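Local coordinates for protein L-threonine dehydrogenase (Flavobacterium frigidimaris, PDB 2YY7) that probably catalyses the NAD-dependent oxidation of the 3-hydroxyl of L-threonine, as a short-chain dehydrogenase related to UDP-galactose 4-epimerase, at residues A[78-84]-A[140-144]; A[91-95]-A[143-149]; A[240-244]-A[291-296]. The contacts are given in a common frame with arbitrary orientation. Residues are numbered along the deposited sequence.

Contact 1 of 3, residues A[78-84]-A[140-144]; sequences LLSATAE and STVYG. With NAD (nicotinamide-adenine-dinucleotide), chain E.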
loop_
_atom_site.group_PDB
_atom_site.type_symbol
_atom_site.label_atom_id
_atom_site.label_comp_id
_atom_site.label_asym_id
_atom_site.label_seq_id
_atom_site.Cartn_x
_atom_site.Cartn_y
_atom_site.Cartn_z
ATOM N N LEU A 78 8.234 -7.412 11.883
ATOM C CA LEU A 78 9.642 -7.020 11.840
ATOM C C LEU A 78 9.631 -5.496 11.683
ATOM O O LEU A 78 8.808 -4.952 10.945
ATOM C CB LEU A 78 10.365 -7.668 10.651
ATOM C CG LEU A 78 10.541 -9.191 10.674
ATOM C CD1 LEU A 78 11.525 -9.606 9.590
ATOM C CD2 LEU A 78 11.062 -9.635 12.030
ATOM N N LEU A 79 10.535 -4.811 12.375
ATOM C CA LEU A 79 10.602 -3.354 12.326
ATOM C C LEU A 79 11.344 -2.769 11.118
ATOM O O LEU A 79 11.964 -3.496 10.347
ATOM C CB LEU A 79 11.213 -2.826 13.628
ATOM C CG LEU A 79 10.231 -2.664 14.789
ATOM C CD1 LEU A 79 9.513 -3.973 15.068
ATOM C CD2 LEU A 79 10.990 -2.187 16.017
ATOM N N SER A 80 11.276 -1.446 10.981
ATOM C CA SER A 80 11.886 -0.719 9.870
ATOM C C SER A 80 13.296 -1.127 9.458
ATOM O O SER A 80 13.516 -1.505 8.315
ATOM C CB SER A 80 11.864 0.792 10.147
ATOM O OG SER A 80 12.599 1.120 11.313
ATOM N N ALA A 81 14.252 -1.037 10.374
ATOM C CA ALA A 81 15.628 -1.393 10.039
ATOM C C ALA A 81 15.819 -2.891 9.786
ATOM O O ALA A 81 16.453 -3.289 8.808
ATOM C CB ALA A 81 16.572 -0.914 11.138
ATOM N N THR A 82 15.266 -3.719 10.664
ATOM C CA THR A 82 15.384 -5.166 10.526
ATOM C C THR A 82 14.757 -5.684 9.229
ATOM O O THR A 82 15.304 -6.573 8.573
ATOM C CB THR A 82 14.711 -5.887 11.713
ATOM O OG1 THR A 82 15.334 -5.480 12.939
ATOM C CG2 THR A 82 14.844 -7.389 11.563
ATOM N N ALA A 83 13.611 -5.125 8.861
ATOM C CA ALA A 83 12.912 -5.547 7.655
ATOM C C ALA A 83 13.741 -5.357 6.380
ATOM O O ALA A 83 13.599 -6.124 5.431
ATOM C CB ALA A 83 11.587 -4.801 7.538
ATOM N N GLU A 84 14.597 -4.338 6.356
ATOM C CA GLU A 84 15.431 -4.087 5.181
ATOM C C GLU A 84 16.424 -5.219 4.956
ATOM O O GLU A 84 16.866 -5.448 3.832
ATOM C CB GLU A 84 16.198 -2.767 5.324
ATOM C CG GLU A 84 15.339 -1.525 5.141
ATOM C CD GLU A 84 14.655 -1.476 3.782
ATOM O OE1 GLU A 84 15.355 -1.394 2.751
ATOM O OE2 GLU A 84 13.413 -1.519 3.746
ATOM N N SER A 140 9.430 4.417 1.518
ATOM C CA SER A 140 10.550 3.887 0.755
ATOM C C SER A 140 11.167 2.626 1.370
ATOM O O SER A 140 12.154 2.107 0.855
ATOM C CB SER A 140 11.621 4.968 0.601
ATOM O OG SER A 140 12.008 5.467 1.865
ATOM N N THR A 141 10.592 2.137 2.469
ATOM C CA THR A 141 11.096 0.920 3.117
ATOM C C THR A 141 10.067 -0.203 3.042
ATOM O O THR A 141 8.871 0.056 2.915
ATOM C CB THR A 141 11.413 1.151 4.608
ATOM O OG1 THR A 141 10.200 1.423 5.326
ATOM C CG2 THR A 141 12.364 2.325 4.768
ATOM N N VAL A 142 10.537 -1.446 3.114
ATOM C CA VAL A 142 9.651 -2.612 3.091
ATOM C C VAL A 142 8.655 -2.470 4.238
ATOM O O VAL A 142 7.456 -2.703 4.075
ATOM C CB VAL A 142 10.444 -3.939 3.310
ATOM C CG1 VAL A 142 9.480 -5.115 3.437
ATOM C CG2 VAL A 142 11.407 -4.173 2.159
ATOM N N TYR A 143 9.172 -2.086 5.401
ATOM C CA TYR A 143 8.360 -1.913 6.603
ATOM C C TYR A 143 7.220 -0.926 6.363
ATOM O O TYR A 143 6.050 -1.255 6.578
ATOM C CB TYR A 143 9.249 -1.422 7.740
ATOM C CG TYR A 143 8.558 -1.130 9.052
ATOM C CD1 TYR A 143 8.010 -2.154 9.830
ATOM C CD2 TYR A 143 8.540 0.164 9.565
ATOM C CE1 TYR A 143 7.468 -1.888 11.107
ATOM C CE2 TYR A 143 8.011 0.443 10.823
ATOM C CZ TYR A 143 7.482 -0.584 11.592
ATOM O OH TYR A 143 7.004 -0.288 12.852
ATOM N N GLY A 144 7.567 0.281 5.912
ATOM C CA GLY A 144 6.556 1.296 5.654
ATOM C C GLY A 144 5.495 0.838 4.667
ATOM O O GLY A 144 4.314 1.148 4.823
HETATM P PA NAD E . 9.676 -6.076 18.912
HETATM O O1A NAD E . 10.388 -5.579 20.122
HETATM O O2A NAD E . 10.545 -6.451 17.767
HETATM O O5B NAD E . 8.641 -7.211 19.293
HETATM C C5B NAD E . 8.122 -8.082 18.329
HETATM C C4B NAD E . 7.725 -9.378 18.994
HETATM O O4B NAD E . 7.032 -10.165 18.023
HETATM C C3B NAD E . 8.955 -10.178 19.485
HETATM O O3B NAD E . 8.825 -10.549 20.869
HETATM C C2B NAD E . 9.006 -11.364 18.514
HETATM O O2B NAD E . 9.532 -12.535 19.112
HETATM C C1B NAD E . 7.528 -11.499 18.117
HETATM N N9A NAD E . 7.339 -12.263 16.875
HETATM C C8A NAD E . 8.099 -12.150 15.712
HETATM N N7A NAD E . 7.625 -13.032 14.820
HETATM C C5A NAD E . 6.581 -13.669 15.394
HETATM C C6A NAD E . 5.765 -14.690 14.933
HETATM N N6A NAD E . 5.991 -15.250 13.764
HETATM N N1A NAD E . 4.784 -15.182 15.753
HETATM C C2A NAD E . 4.595 -14.673 17.029
HETATM N N3A NAD E . 5.416 -13.676 17.519
HETATM C C4A NAD E . 6.401 -13.199 16.689
HETATM O O3 NAD E . 8.735 -4.908 18.340
HETATM P PN NAD E . 7.937 -3.743 19.140
HETATM O O1N NAD E . 7.271 -4.259 20.382
HETATM O O2N NAD E . 8.843 -2.562 19.141
HETATM O O5D NAD E . 6.767 -3.395 18.070
HETATM C C5D NAD E . 5.481 -4.027 18.155
HETATM C C4D NAD E . 4.558 -3.419 17.063
HETATM O O4D NAD E . 4.553 -2.007 17.166
HETATM C C3D NAD E . 5.027 -3.707 15.634
HETATM O O3D NAD E . 3.881 -3.834 14.798
HETATM C C2D NAD E . 5.743 -2.439 15.233
HETATM O O2D NAD E . 5.794 -2.376 13.827
HETATM C C1D NAD E . 4.900 -1.364 15.920
HETATM N N1N NAD E . 5.696 -0.127 16.096
HETATM C C2N NAD E . 6.744 -0.107 16.993
HETATM C C3N NAD E . 7.486 1.059 17.150
HETATM C C7N NAD E . 8.557 1.150 18.203
HETATM O O7N NAD E . 9.277 2.333 18.213
HETATM N N7N NAD E . 8.833 0.136 19.043
HETATM C C4N NAD E . 7.185 2.200 16.383
HETATM C C5N NAD E . 6.104 2.172 15.497
HETATM C C6N NAD E . 5.378 1.007 15.340
HETATM O O HOH W 1 12.167 -1.820 6.070
#
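The segment 78-84 starts beside the cofactor and ends with E84 at the N-terminus of helix 142-161. L78 O lies 3.1 Å from Y143 CD1. The CA-to-CB bond of L79 points away from 140-144, and L79 CD1 lies 3.5 Å from NAD O3. The L79-S80 peptide covers one face of the Y143 ring, with S80 N 3.3 Å from Y143 CG. Beyond the covered ring, Y143 OH hydrogen-bonds NAD O2D at 2.6 Å. A83 CB packs on Y143 CB at 4.1 Å. E84 OE2 accepts from V142 N at 2.9 Å, so a carboxylate meets a backbone NH at the helix start. E84 OE1 hydrogen-bonds Y156 OH of the second subunit. A water links E84 OE2, S80 O and Y143 N. T141 is the N-cap, its OG1 accepting from G144 N at 2.9 Å. Y143 is the tyrosine of the YxxxK motif of short-chain dehydrogenases. Helix 87-106 borders the contact: A90 touches L78 and A83, P87 touches V142. I275 of helix 272-276 touches T141.

Contact 2 of 3, residues A[91-95]-A[143-149]; sequences WDLNM and YGISKQA. With NAD (nicotinamide-adenine-dinucleotide), chain E.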
loop_
_atom_site.group_PDB
_atom_site.type_symbol
_atom_site.label_atom_id
_atom_site.label_comp_id
_atom_site.label_asym_id
_atom_site.label_seq_id
_atom_site.Cartn_x
_atom_site.Cartn_y
_atom_site.Cartn_z
ATOM N N TRP A 91 7.645 -8.772 4.700
ATOM C CA TRP A 91 6.375 -8.594 4.008
ATOM C C TRP A 91 5.429 -9.737 4.377
ATOM O O TRP A 91 4.267 -9.513 4.720
ATOM C CB TRP A 91 6.606 -8.546 2.489
ATOM C CG TRP A 91 5.343 -8.476 1.653
ATOM C CD1 TRP A 91 4.781 -9.494 0.931
ATOM C CD2 TRP A 91 4.495 -7.334 1.459
ATOM N NE1 TRP A 91 3.638 -9.056 0.301
ATOM C CE2 TRP A 91 3.440 -7.735 0.608
ATOM C CE3 TRP A 91 4.525 -6.011 1.922
ATOM C CZ2 TRP A 91 2.419 -6.859 0.210
ATOM C CZ3 TRP A 91 3.508 -5.138 1.525
ATOM C CH2 TRP A 91 2.473 -5.568 0.679
ATOM N N ASP A 92 5.950 -10.959 4.334
ATOM C CA ASP A 92 5.172 -12.151 4.653
ATOM C C ASP A 92 4.557 -12.075 6.050
ATOM O O ASP A 92 3.341 -12.186 6.201
ATOM C CB ASP A 92 6.067 -13.391 4.520
ATOM C CG ASP A 92 5.303 -14.700 4.695
ATOM O OD1 ASP A 92 4.059 -14.695 4.603
ATOM O OD2 ASP A 92 5.957 -15.746 4.909
ATOM N N LEU A 93 5.396 -11.881 7.066
ATOM C CA LEU A 93 4.928 -11.792 8.451
ATOM C C LEU A 93 4.004 -10.605 8.725
ATOM O O LEU A 93 2.900 -10.771 9.246
ATOM C CB LEU A 93 6.121 -11.703 9.412
ATOM C CG LEU A 93 5.764 -11.406 10.874
ATOM C CD1 LEU A 93 5.007 -12.590 11.461
ATOM C CD2 LEU A 93 7.032 -11.140 11.678
ATOM N N ASN A 94 4.469 -9.408 8.389
ATOM C CA ASN A 94 3.694 -8.202 8.640
ATOM C C ASN A 94 2.311 -8.202 7.991
ATOM O O ASN A 94 1.341 -7.760 8.608
ATOM C CB ASN A 94 4.491 -6.970 8.194
ATOM C CG ASN A 94 5.756 -6.760 9.019
ATOM O OD1 ASN A 94 6.176 -7.637 9.778
ATOM N ND2 ASN A 94 6.369 -5.598 8.867
ATOM N N MET A 95 2.210 -8.703 6.761
ATOM C CA MET A 95 0.922 -8.727 6.072
ATOM C C MET A 95 0.024 -9.905 6.426
ATOM O O MET A 95 -1.152 -9.721 6.753
ATOM C CB MET A 95 1.117 -8.715 4.546
ATOM C CG MET A 95 1.719 -7.432 3.977
ATOM S SD MET A 95 0.888 -5.928 4.556
ATOM C CE MET A 95 -0.772 -6.115 3.862
ATOM N N TYR A 143 9.172 -2.086 5.401
ATOM C CA TYR A 143 8.360 -1.913 6.603
ATOM C C TYR A 143 7.220 -0.926 6.363
ATOM O O TYR A 143 6.050 -1.255 6.578
ATOM C CB TYR A 143 9.249 -1.422 7.740
ATOM C CG TYR A 143 8.558 -1.130 9.052
ATOM C CD1 TYR A 143 8.010 -2.154 9.830
ATOM C CD2 TYR A 143 8.540 0.164 9.565
ATOM C CE1 TYR A 143 7.468 -1.888 11.107
ATOM C CE2 TYR A 143 8.011 0.443 10.823
ATOM C CZ TYR A 143 7.482 -0.584 11.592
ATOM O OH TYR A 143 7.004 -0.288 12.852
ATOM N N GLY A 144 7.567 0.281 5.912
ATOM C CA GLY A 144 6.556 1.296 5.654
ATOM C C GLY A 144 5.495 0.838 4.667
ATOM O O GLY A 144 4.314 1.148 4.823
ATOM N N ILE A 145 5.917 0.104 3.642
ATOM C CA ILE A 145 4.983 -0.397 2.637
ATOM C C ILE A 145 3.996 -1.365 3.284
ATOM O O ILE A 145 2.793 -1.331 2.983
ATOM C CB ILE A 145 5.734 -1.116 1.487
ATOM C CG1 ILE A 145 6.696 -0.129 0.808
ATOM C CG2 ILE A 145 4.733 -1.677 0.468
ATOM C CD1 ILE A 145 7.570 -0.756 -0.261
ATOM N N SER A 146 4.498 -2.213 4.179
ATOM C CA SER A 146 3.648 -3.186 4.861
ATOM C C SER A 146 2.658 -2.487 5.784
ATOM O O SER A 146 1.508 -2.913 5.909
ATOM C CB SER A 146 4.491 -4.191 5.668
ATOM O OG SER A 146 4.985 -3.633 6.875
ATOM N N LYS A 147 3.101 -1.420 6.440
ATOM C CA LYS A 147 2.225 -0.678 7.339
ATOM C C LYS A 147 1.162 0.092 6.553
ATOM O O LYS A 147 0.023 0.207 6.990
ATOM C CB LYS A 147 3.041 0.286 8.210
ATOM C CG LYS A 147 3.925 -0.409 9.246
ATOM C CD LYS A 147 3.092 -1.285 10.191
ATOM C CE LYS A 147 3.910 -1.768 11.381
ATOM N NZ LYS A 147 3.094 -2.616 12.307
ATOM N N GLN A 148 1.533 0.621 5.394
ATOM C CA GLN A 148 0.572 1.357 4.587
ATOM C C GLN A 148 -0.507 0.415 4.055
ATOM O O GLN A 148 -1.699 0.707 4.149
ATOM C CB GLN A 148 1.261 2.057 3.419
ATOM C CG GLN A 148 0.274 2.746 2.505
ATOM C CD GLN A 148 0.945 3.478 1.379
ATOM O OE1 GLN A 148 1.687 2.887 0.593
ATOM N NE2 GLN A 148 0.688 4.775 1.291
ATOM N N ALA A 149 -0.089 -0.716 3.498
ATOM C CA ALA A 149 -1.036 -1.700 2.974
ATOM C C ALA A 149 -1.887 -2.225 4.130
ATOM O O ALA A 149 -3.079 -2.515 3.964
ATOM C CB ALA A 149 -0.286 -2.849 2.306
HETATM P PA NAD E . 9.676 -6.076 18.912
HETATM O O1A NAD E . 10.388 -5.579 20.122
HETATM O O2A NAD E . 10.545 -6.451 17.767
HETATM O O5B NAD E . 8.641 -7.211 19.293
HETATM C C5B NAD E . 8.122 -8.082 18.329
HETATM C C4B NAD E . 7.725 -9.378 18.994
HETATM O O4B NAD E . 7.032 -10.165 18.023
HETATM C C3B NAD E . 8.955 -10.178 19.485
HETATM O O3B NAD E . 8.825 -10.549 20.869
HETATM C C2B NAD E . 9.006 -11.364 18.514
HETATM O O2B NAD E . 9.532 -12.535 19.112
HETATM C C1B NAD E . 7.528 -11.499 18.117
HETATM N N9A NAD E . 7.339 -12.263 16.875
HETATM C C8A NAD E . 8.099 -12.150 15.712
HETATM N N7A NAD E . 7.625 -13.032 14.820
HETATM C C5A NAD E . 6.581 -13.669 15.394
HETATM C C6A NAD E . 5.765 -14.690 14.933
HETATM N N6A NAD E . 5.991 -15.250 13.764
HETATM N N1A NAD E . 4.784 -15.182 15.753
HETATM C C2A NAD E . 4.595 -14.673 17.029
HETATM N N3A NAD E . 5.416 -13.676 17.519
HETATM C C4A NAD E . 6.401 -13.199 16.689
HETATM O O3 NAD E . 8.735 -4.908 18.340
HETATM P PN NAD E . 7.937 -3.743 19.140
HETATM O O1N NAD E . 7.271 -4.259 20.382
HETATM O O2N NAD E . 8.843 -2.562 19.141
HETATM O O5D NAD E . 6.767 -3.395 18.070
HETATM C C5D NAD E . 5.481 -4.027 18.155
HETATM C C4D NAD E . 4.558 -3.419 17.063
HETATM O O4D NAD E . 4.553 -2.007 17.166
HETATM C C3D NAD E . 5.027 -3.707 15.634
HETATM O O3D NAD E . 3.881 -3.834 14.798
HETATM C C2D NAD E . 5.743 -2.439 15.233
HETATM O O2D NAD E . 5.794 -2.376 13.827
HETATM C C1D NAD E . 4.900 -1.364 15.920
HETATM N N1N NAD E . 5.696 -0.127 16.096
HETATM C C2N NAD E . 6.744 -0.107 16.993
HETATM C C3N NAD E . 7.486 1.059 17.150
HETATM C C7N NAD E . 8.557 1.150 18.203
HETATM O O7N NAD E . 9.277 2.333 18.213
HETATM N N7N NAD E . 8.833 0.136 19.043
HETATM C C4N NAD E . 7.185 2.200 16.383
HETATM C C5N NAD E . 6.104 2.172 15.497
HETATM C C6N NAD E . 5.378 1.007 15.340
HETATM O O HOH W 2 1.601 -5.082 8.037
#
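W91 brings the six-membered ring of its indole, through CZ3 and CH2, onto I145, S146 and A149. Its CZ3 is 3.8 Å from I145 CG2 and 3.9 Å from S146 CA, and its CH2 is 4.2 Å from A149 CB. M95, one turn later, packs on the same helix, with its CE 3.7 Å from A149 CB and its SD 3.4 Å from S146 O. The two helical segments run nearly parallel. Their axes approach to 9.5 Å and cross at -28°. S146 faces the other helix at the centre of the contact. N94 ND2 donates to S146 OG at 3.1 Å, and S146 OG donates to Y143 O at 2.6 Å. N94 OD1 accepts from L78 N, so this asparagine ties the helix pair to the segment before helix 80-85. A water also bridges S146 O and, weakly, N94 O. W91 makes edge-to-face pairs with W153 and F99 of the second subunit. Y143 and K147 form the YxxxK pair of the short-chain dehydrogenase family. K147 NZ donates to NAD O3D at 2.9 Å and weakly to NAD O2D at 3.1 Å. Y143 OH hydrogen-bonds NAD O2D at 2.6 Å. W91, M95 and I145 pack on the second subunit, while Y143 and K147 hydrogen-bond the ribose of NAD. Y143 is probably the catalytic acid-base, as in relatives, with K147 holding the ribose and lowering the tyrosine pKa.

Contact 3 of 3, residues A[240-244]-A[291-296]; sequences YNLAA and DWDWKH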
loop_
_atom_site.group_PDB
_atom_site.type_symbol
_atom_site.label_atom_id
_atom_site.label_comp_id
_atom_site.label_asym_id
_atom_site.label_seq_id
_atom_site.Cartn_x
_atom_site.Cartn_y
_atom_site.Cartn_z
ATOM N N TYR A 240 -4.544 6.231 13.264
ATOM C CA TYR A 240 -4.442 7.590 13.786
ATOM C C TYR A 240 -3.018 8.100 13.928
ATOM O O TYR A 240 -2.132 7.372 14.382
ATOM C CB TYR A 240 -5.087 7.672 15.176
ATOM C CG TYR A 240 -6.583 7.860 15.194
ATOM C CD1 TYR A 240 -7.142 9.138 15.155
ATOM C CD2 TYR A 240 -7.440 6.767 15.277
ATOM C CE1 TYR A 240 -8.526 9.321 15.203
ATOM C CE2 TYR A 240 -8.823 6.938 15.324
ATOM C CZ TYR A 240 -9.355 8.217 15.289
ATOM O OH TYR A 240 -10.716 8.391 15.350
ATOM N N ASN A 241 -2.796 9.349 13.530
ATOM C CA ASN A 241 -1.493 9.962 13.724
ATOM C C ASN A 241 -1.445 10.041 15.255
ATOM O O ASN A 241 -2.484 10.204 15.898
ATOM C CB ASN A 241 -1.459 11.377 13.131
ATOM C CG ASN A 241 -0.782 11.435 11.765
ATOM O OD1 ASN A 241 -0.401 10.412 11.199
ATOM N ND2 ASN A 241 -0.635 12.640 11.235
ATOM N N LEU A 242 -0.261 9.907 15.836
ATOM C CA LEU A 242 -0.110 9.963 17.287
ATOM C C LEU A 242 1.208 10.666 17.597
ATOM O O LEU A 242 2.253 10.294 17.071
ATOM C CB LEU A 242 -0.092 8.547 17.875
ATOM C CG LEU A 242 -0.177 8.453 19.401
ATOM C CD1 LEU A 242 -1.627 8.626 19.841
ATOM C CD2 LEU A 242 0.347 7.099 19.870
ATOM N N ALA A 243 1.168 11.679 18.451
ATOM C CA ALA A 243 2.385 12.413 18.762
ATOM C C ALA A 243 2.569 12.741 20.233
ATOM O O ALA A 243 1.618 12.725 21.018
ATOM C CB ALA A 243 2.428 13.696 17.943
ATOM N N ALA A 244 3.815 13.039 20.585
ATOM C CA ALA A 244 4.188 13.411 21.943
ATOM C C ALA A 244 5.397 14.343 21.870
ATOM O O ALA A 244 5.294 15.521 22.202
ATOM C CB ALA A 244 4.524 12.165 22.767
ATOM N N ASP A 291 -10.983 13.091 18.581
ATOM C CA ASP A 291 -11.877 11.932 18.546
ATOM C C ASP A 291 -11.972 11.110 19.826
ATOM O O ASP A 291 -13.074 10.777 20.267
ATOM C CB ASP A 291 -11.498 10.997 17.394
ATOM C CG ASP A 291 -11.684 11.641 16.032
ATOM O OD1 ASP A 291 -12.305 12.725 15.958
ATOM O OD2 ASP A 291 -11.214 11.053 15.034
ATOM N N TRP A 292 -10.834 10.758 20.417
ATOM C CA TRP A 292 -10.873 9.968 21.640
ATOM C C TRP A 292 -10.070 10.527 22.810
ATOM O O TRP A 292 -9.661 9.787 23.704
ATOM C CB TRP A 292 -10.465 8.510 21.361
ATOM C CG TRP A 292 -9.265 8.331 20.482
ATOM C CD1 TRP A 292 -9.236 8.352 19.113
ATOM C CD2 TRP A 292 -7.925 8.052 20.906
ATOM N NE1 TRP A 292 -7.962 8.095 18.661
ATOM C CE2 TRP A 292 -7.138 7.908 19.741
ATOM C CE3 TRP A 292 -7.314 7.906 22.159
ATOM C CZ2 TRP A 292 -5.767 7.624 19.791
ATOM C CZ3 TRP A 292 -5.951 7.623 22.210
ATOM C CH2 TRP A 292 -5.195 7.485 21.031
ATOM N N ASP A 293 -9.861 11.839 22.802
ATOM C CA ASP A 293 -9.154 12.526 23.879
ATOM C C ASP A 293 -7.713 12.121 24.145
ATOM O O ASP A 293 -7.292 12.056 25.300
ATOM C CB ASP A 293 -9.941 12.391 25.182
ATOM C CG ASP A 293 -11.236 13.171 25.161
ATOM O OD1 ASP A 293 -11.176 14.401 24.948
ATOM O OD2 ASP A 293 -12.308 12.555 25.359
ATOM N N TRP A 294 -6.948 11.852 23.094
ATOM C CA TRP A 294 -5.552 11.494 23.289
ATOM C C TRP A 294 -4.794 12.682 23.874
ATOM O O TRP A 294 -5.011 13.821 23.472
ATOM C CB TRP A 294 -4.896 11.102 21.963
ATOM C CG TRP A 294 -3.386 11.096 22.033
ATOM C CD1 TRP A 294 -2.526 11.778 21.223
ATOM C CD2 TRP A 294 -2.570 10.382 22.973
ATOM N NE1 TRP A 294 -1.227 11.535 21.595
ATOM C CE2 TRP A 294 -1.221 10.683 22.667
ATOM C CE3 TRP A 294 -2.844 9.519 24.044
ATOM C CZ2 TRP A 294 -0.149 10.151 23.393
ATOM C CZ3 TRP A 294 -1.775 8.990 24.767
ATOM C CH2 TRP A 294 -0.443 9.310 24.436
ATOM N N LYS A 295 -3.911 12.400 24.826
ATOM C CA LYS A 295 -3.072 13.413 25.456
ATOM C C LYS A 295 -1.811 12.752 26.014
ATOM O O LYS A 295 -1.897 11.802 26.788
ATOM C CB LYS A 295 -3.832 14.145 26.572
ATOM C CG LYS A 295 -4.851 13.311 27.359
ATOM C CD LYS A 295 -4.224 12.175 28.167
ATOM C CE LYS A 295 -4.502 10.815 27.528
ATOM N NZ LYS A 295 -3.893 9.691 28.299
ATOM N N HIS A 296 -0.641 13.240 25.608
ATOM C CA HIS A 296 0.618 12.675 26.086
ATOM C C HIS A 296 1.002 13.321 27.409
ATOM O O HIS A 296 0.578 14.436 27.705
ATOM C CB HIS A 296 1.730 12.878 25.050
ATOM C CG HIS A 296 2.119 14.310 24.840
ATOM N ND1 HIS A 296 3.225 14.876 25.439
ATOM C CD2 HIS A 296 1.561 15.285 24.085
ATOM C CE1 HIS A 296 3.332 16.137 25.059
ATOM N NE2 HIS A 296 2.335 16.409 24.237
#
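Y240 OH donates to D291 OD2 at 2.7 Å. The same hydroxyl meets K235 N and I236 N, so it joins D291, in helix 286-292, to the chain before strand 240-241. The second polar link is W294 NE1 to A243 O at 3.1 Å. It fixes an indole edge to the backbone past the strand. D293, with positive phi, is the first residue off the helix, and W294 after it points toward 240-244. Strand 240-241 pairs in parallel with 164-174, so the contact lays the chain at 291-296 against an outer strand of the Rossmann-type sheet. Between the polar links the packing is aromatic. The edge of W292 meets the face of Y240 in a T-shaped pair, centroids 4.5 Å apart and planes at 86°. L242 CD1 makes a CH-pi contact 3.4 Å from the centroid of the W294 five-membered ring and lies 3.9 Å from W292 CH2. A244 CA makes a CH-pi contact over the H296 ring face, 3.8 Å from its centroid.

Overall arrangement
Contacts 1 and 2 are neighbours, with centres about 8 Å apart. They share Y143 and G144 at the start of helix 142-161. Their first segments lie on the consecutive helices 80-85 and 87-106. L78 N to N94 OD1, 3.0 Å, links them directly. Both touch NAD and the second subunit, so cofactor site and dimer interface meet on one helix. Contact 3 comes later in the chain, after both have closed. Its centre is about 24 Å from that of contact 1 and about 23 Å from that of contact 2, and it touches neither. It lies across the chain's centre from contact 1. There it ties strand 240-241, of the same large sheet as strand 112-118, to helix 286-292 and the chain that follows.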